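Local coordinates for acyl-CoA dehydrogenase (Geobacillus kaustophilus, PDB 2PG0) that oxidises acyl-CoA thioesters between the alpha and beta carbons of the acyl chain, using FAD as its cofactor, at the interface of chains A and B. Numbering follows the deposited sequence. Chains: chain A/B, Acyl-CoA dehydrogenase.

Contact 1: the interface of chains A and B. Residues chain A 348-351, 356; chain B 206-208, 364.
A:Tyr349 is gripped between two valines of the partner subunit, B:Val208 on one face of its ring and B:Val364 on the other, a clear example of an aromatic clasp at a subunit boundary. From CB the side chain sets off anti to the backbone N (chi1 -157°), which carries the ring away from its own 3-10 helix 345-349 and into chain B. CG and CD2 come first, and A:Tyr349 CD2 lies 3.7 Å from the methyl CG2 of B:Val364. On the other flank, A:Tyr349 CE1 is 3.5 Å from CB of B:Val208, which sits above the rim of the ring. B:Val364 CB stands over the centre of the opposite face, with its two methyls dividing the ring between them: CG2 serves the CG end and CG1 reaches CE2 and CZ. At the tip, the phenol OH still brushes B:Val364 CG1 at 4.0 Å. An alanine here would probably leave both valines without the flat surface between them and open a gap at the seam.

The backbone on which this ring is mounted is pinned as well. A:Met350 and B:Lys207 form an antiparallel beta bridge, closed by B:Val208 N donating to A:Tyr349 O at 2.9 Å (156° at the hydrogen) and by A:Glu351 N donating to B:Glu206 O at 2.9 Å (166°). At its centre the side chains of A:Met350 and B:Lys207 run side by side in the same direction, CE touching the aliphatic CG. B:Val208 CG2 packs 3.5 Å from A:Ala356 CB in helix 354-361, while a water joins the carboxylate OE2 of A:Glu351 to B:Val208 O. The segment from A:Gly348 to A:Glu351 belongs to the C-terminal acyl-CoA dehydrogenase signature, and this site fastens it to the neighbouring subunit, consistent with the oligomeric build of the family.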
ATOM      1  N   GLY A 348      -6.771   8.976 -20.562  1.00 12.03           N
ATOM      2  CA  GLY A 348      -6.106   9.640 -19.435  1.00 12.10           C
ATOM      3  C   GLY A 348      -4.680  10.078 -19.735  1.00 11.88           C
ATOM      4  O   GLY A 348      -4.096  10.884 -18.996  1.00 12.48           O
ATOM      5  N   TYR A 349      -4.122   9.546 -20.815  1.00 11.35           N
ATOM      6  CA  TYR A 349      -2.754   9.873 -21.247  1.00 11.41           C
ATOM      7  C   TYR A 349      -2.734  10.935 -22.360  1.00 11.80           C
ATOM      8  O   TYR A 349      -1.664  11.360 -22.811  1.00 11.52           O
ATOM      9  CB  TYR A 349      -2.044   8.598 -21.702  1.00 11.17           C
ATOM     10  CG  TYR A 349      -0.531   8.665 -21.644  1.00 11.33           C
ATOM     11  CD1 TYR A 349       0.141   8.766 -20.412  1.00 12.16           C
ATOM     12  CD2 TYR A 349       0.232   8.611 -22.813  1.00 11.54           C
ATOM     13  CE1 TYR A 349       1.531   8.823 -20.354  1.00 10.36           C
ATOM     14  CE2 TYR A 349       1.623   8.659 -22.764  1.00 11.20           C
ATOM     15  CZ  TYR A 349       2.259   8.766 -21.528  1.00 10.82           C
ATOM     16  OH  TYR A 349       3.626   8.822 -21.471  1.00 11.83           O
ATOM     17  N   MET A 350      -3.926  11.363 -22.780  1.00 11.99           N
ATOM     18  CA  MET A 350      -4.091  12.347 -23.852  1.00 12.58           C
ATOM     19  C   MET A 350      -4.254  13.755 -23.285  1.00 13.16           C
ATOM     20  O   MET A 350      -5.112  13.993 -22.439  1.00 13.29           O
ATOM     21  CB  MET A 350      -5.319  11.992 -24.713  1.00 12.61           C
ATOM     22  CG  MET A 350      -5.256  10.643 -25.467  1.00 12.77           C
ATOM     23  SD  MET A 350      -3.880  10.466 -26.645  1.00  8.16           S
ATOM     24  CE  MET A 350      -2.857   9.276 -25.750  1.00 13.80           C
ATOM     25  N   GLU A 351      -3.447  14.691 -23.774  1.00 14.50           N
ATOM     26  CA  GLU A 351      -3.473  16.072 -23.279  1.00 15.91           C
ATOM     27  C   GLU A 351      -4.772  16.817 -23.582  1.00 16.79           C
ATOM     28  O   GLU A 351      -5.063  17.844 -22.964  1.00 17.39           O
ATOM     29  CB  GLU A 351      -2.269  16.848 -23.801  1.00 16.14           C
ATOM     30  CG  GLU A 351      -0.937  16.376 -23.205  1.00 16.73           C
ATOM     31  CD  GLU A 351      -0.774  16.721 -21.723  1.00 18.21           C
ATOM     32  OE1 GLU A 351      -1.585  17.505 -21.171  1.00 17.11           O
ATOM     33  OE2 GLU A 351       0.184  16.203 -21.114  1.00 17.92           O
ATOM     34  N   ALA A 356      -5.129  14.565 -17.709  1.00 14.02           N
ATOM     35  CA  ALA A 356      -3.694  14.492 -18.015  1.00 13.39           C
ATOM     36  C   ALA A 356      -2.934  15.620 -17.312  1.00 12.95           C
ATOM     37  O   ALA A 356      -1.906  15.389 -16.658  1.00 12.34           O
ATOM     38  CB  ALA A 356      -3.461  14.538 -19.522  1.00 13.66           C
TER
ATOM     39  N   GLU B 206      -1.303  14.558 -28.981  1.00 17.61           N
ATOM     40  CA  GLU B 206      -0.556  15.203 -27.903  1.00 18.34           C
ATOM     41  C   GLU B 206      -0.741  14.361 -26.649  1.00 16.85           C
ATOM     42  O   GLU B 206      -1.868  14.205 -26.160  1.00 16.16           O
ATOM     43  CB  GLU B 206      -1.047  16.640 -27.673  1.00 18.28           C
ATOM     44  CG  GLU B 206      -0.614  17.654 -28.733  1.00 20.93           C
ATOM     45  CD  GLU B 206      -0.759  19.106 -28.262  1.00 22.33           C
ATOM     46  OE1 GLU B 206      -1.048  19.345 -27.063  1.00 27.90           O
ATOM     47  OE2 GLU B 206      -0.589  20.023 -29.097  1.00 28.53           O
ATOM     48  N   LYS B 207       0.360  13.806 -26.142  1.00 15.95           N
ATOM     49  CA  LYS B 207       0.311  12.856 -25.021  1.00 14.78           C
ATOM     50  C   LYS B 207       1.079  13.372 -23.797  1.00 14.09           C
ATOM     51  O   LYS B 207       1.895  14.293 -23.901  1.00 14.17           O
ATOM     52  CB  LYS B 207       0.871  11.487 -25.441  1.00 14.90           C
ATOM     53  CG  LYS B 207       0.271  10.883 -26.726  1.00 14.87           C
ATOM     54  CD  LYS B 207       1.039   9.638 -27.189  1.00 15.78           C
ATOM     55  CE  LYS B 207       2.438  10.040 -27.718  1.00 19.55           C
ATOM     56  NZ  LYS B 207       3.198   8.876 -28.225  1.00 25.94           N
ATOM     57  N   VAL B 208       0.819  12.773 -22.640  1.00 13.04           N
ATOM     58  CA  VAL B 208       1.548  13.115 -21.406  1.00 12.57           C
ATOM     59  C   VAL B 208       3.053  12.858 -21.568  1.00 12.12           C
ATOM     60  O   VAL B 208       3.879  13.614 -21.065  1.00 11.53           O
ATOM     61  CB  VAL B 208       0.987  12.325 -20.194  1.00 12.64           C
ATOM     62  CG1 VAL B 208       1.917  12.406 -18.979  1.00 12.86           C
ATOM     63  CG2 VAL B 208      -0.423  12.824 -19.841  1.00 12.67           C
ATOM     64  N   VAL B 364       1.657   4.998 -18.938  1.00 12.72           N
ATOM     65  CA  VAL B 364       0.910   4.434 -20.065  1.00 13.26           C
ATOM     66  C   VAL B 364       1.159   2.929 -20.265  1.00 13.02           C
ATOM     67  O   VAL B 364       0.341   2.238 -20.893  1.00 13.18           O
ATOM     68  CB  VAL B 364       1.194   5.231 -21.360  1.00 13.83           C
ATOM     69  CG1 VAL B 364       2.602   4.948 -21.888  1.00 13.17           C
ATOM     70  CG2 VAL B 364       0.128   4.943 -22.412  1.00 13.90           C
TER
HETATM   71  O   HOH W   1       3.047  16.295 -21.410  1.00 22.55           O

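Contact 2: the interface of chains A and B. Residues chain A 275-278; chain B 133, 136-137.
The side-chain torsions of A:Phe277 and B:Asp137 bring a ring and a carboxylate face to face. In A:Phe277, CG lies beside the backbone N and anti to the carbonyl carbon (chi1 -50°), whereas B:Asp137 places its CG anti to its own N (chi1 -173°), and the two chains slide past each other in opposite directions. B:Gly133, B:Ser136 and B:Asp137 belong to the GAGSD stretch of the acyl-CoA dehydrogenase signature, a loop in which B:Ser136 binds FAD; A:Phe277 itself lines an FAD pocket.

The carboxylate is stacked on the phenyl ring with the planes 20° apart. B:Asp137 CB stands over the centre of the ring, 3.7 Å from the centroid, and the carboxyl carbon CG lies 3.6 Å from A:Phe277 CD1. The two oxygens then have different tasks. OD1 overhangs the CD1-CE1 edge, past the rim of the ring, while OD2 accepts a hydrogen bond from A:Phe277 N at 2.9 Å. That bond is bent, and the N-H comes from well above the carboxylate plane. One residue thus offers both its amide and its ring to the same acid: the N-H would probably favour a charged carboxylate, whereas the ring contributes packing.

Farther along the ring, A:Phe277 CZ reaches the backbone, 3.6 Å from B:Asp137 CA, and CZ is 4.0 Å from B:Ser136 CB. The serine OG turns away from this ring edge. On the side of the short strand 275-276, a water spans the boundary, 2.7 Å from A:Thr275 O and 2.7 Å from B:Gly133 O. Since both partners are carbonyl oxygens, the water must supply the hydrogens, and it links two backbones whose own acceptors could not pair directly.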
ATOM      1  N   THR A 275     -18.887   3.116 -21.944  1.00 19.32           N
ATOM      2  CA  THR A 275     -19.403   1.747 -21.969  1.00 20.10           C
ATOM      3  C   THR A 275     -18.345   0.745 -22.429  1.00 20.12           C
ATOM      4  O   THR A 275     -17.545   1.042 -23.323  1.00 19.91           O
ATOM      5  CB  THR A 275     -20.688   1.599 -22.828  1.00 20.56           C
ATOM      6  OG1 THR A 275     -20.372   1.820 -24.206  1.00 23.58           O
ATOM      7  CG2 THR A 275     -21.755   2.594 -22.395  1.00 21.16           C
ATOM      8  N   ALA A 276     -18.349  -0.430 -21.798  1.00 19.60           N
ATOM      9  CA  ALA A 276     -17.491  -1.555 -22.183  1.00 19.81           C
ATOM     10  C   ALA A 276     -18.190  -2.843 -21.770  1.00 19.94           C
ATOM     11  O   ALA A 276     -18.781  -2.904 -20.688  1.00 19.38           O
ATOM     12  CB  ALA A 276     -16.137  -1.451 -21.510  1.00 19.28           C
ATOM     13  N   PHE A 277     -18.129  -3.864 -22.631  1.00 20.08           N
ATOM     14  CA  PHE A 277     -18.752  -5.170 -22.348  1.00 20.08           C
ATOM     15  C   PHE A 277     -20.252  -5.075 -22.043  1.00 20.58           C
ATOM     16  O   PHE A 277     -20.780  -5.832 -21.224  1.00 20.75           O
ATOM     17  CB  PHE A 277     -17.987  -5.909 -21.233  1.00 20.02           C
ATOM     18  CG  PHE A 277     -16.508  -5.969 -21.472  1.00 19.56           C
ATOM     19  CD1 PHE A 277     -15.965  -6.951 -22.299  1.00 19.96           C
ATOM     20  CD2 PHE A 277     -15.658  -5.023 -20.905  1.00 20.16           C
ATOM     21  CE1 PHE A 277     -14.596  -7.004 -22.541  1.00 20.22           C
ATOM     22  CE2 PHE A 277     -14.282  -5.065 -21.145  1.00 19.50           C
ATOM     23  CZ  PHE A 277     -13.752  -6.058 -21.961  1.00 20.74           C
ATOM     24  N   GLY A 278     -20.924  -4.138 -22.714  1.00 20.64           N
ATOM     25  CA  GLY A 278     -22.372  -3.955 -22.591  1.00 21.18           C
ATOM     26  C   GLY A 278     -22.818  -3.279 -21.308  1.00 21.35           C
ATOM     27  O   GLY A 278     -24.008  -3.293 -20.981  1.00 21.82           O
TER
ATOM     28  N   GLY B 133     -14.714   3.609 -29.676  1.00 20.80           N
ATOM     29  CA  GLY B 133     -15.749   2.994 -28.871  1.00 21.08           C
ATOM     30  C   GLY B 133     -15.368   1.722 -28.140  1.00 21.11           C
ATOM     31  O   GLY B 133     -16.146   1.245 -27.310  1.00 21.22           O
ATOM     32  N   SER B 136     -10.460  -2.379 -24.541  1.00 20.54           N
ATOM     33  CA  SER B 136     -10.508  -3.602 -23.743  1.00 20.68           C
ATOM     34  C   SER B 136     -11.491  -4.610 -24.354  1.00 21.16           C
ATOM     35  O   SER B 136     -11.186  -5.799 -24.463  1.00 21.04           O
ATOM     36  CB  SER B 136     -10.906  -3.297 -22.289  1.00 20.22           C
ATOM     37  OG  SER B 136     -10.062  -2.317 -21.693  1.00 18.97           O
ATOM     38  N   ASP B 137     -12.658  -4.111 -24.761  1.00 21.81           N
ATOM     39  CA  ASP B 137     -13.724  -4.931 -25.346  1.00 22.84           C
ATOM     40  C   ASP B 137     -13.515  -5.086 -26.852  1.00 23.29           C
ATOM     41  O   ASP B 137     -14.317  -4.613 -27.659  1.00 23.64           O
ATOM     42  CB  ASP B 137     -15.088  -4.309 -25.028  1.00 22.87           C
ATOM     43  CG  ASP B 137     -16.266  -5.192 -25.442  1.00 23.26           C
ATOM     44  OD1 ASP B 137     -16.070  -6.353 -25.870  1.00 22.37           O
ATOM     45  OD2 ASP B 137     -17.407  -4.692 -25.351  1.00 24.06           O
TER
HETATM   46  O   HOH W   2     -15.889  -0.202 -25.102  1.00 16.84           O

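The centres of contact 1 and contact 2 lie about 21 Å apart along the same two-fold interface, and they share no residue. In both, chain A contributes from its C-terminal family region, but contact 1 uses the 3-10 helix 345-349, the loop after it and helix 354-361, whereas contact 2 uses strand 275-276 and the loop residues that follow. Chain B answers with its middle region in contact 2 and with middle and C-terminal segments in contact 1. Because of the symmetry, each contact recurs with the chains exchanged. Contact 2, carrying FAD-binding residues, suggests that pairing and cofactor binding are coupled.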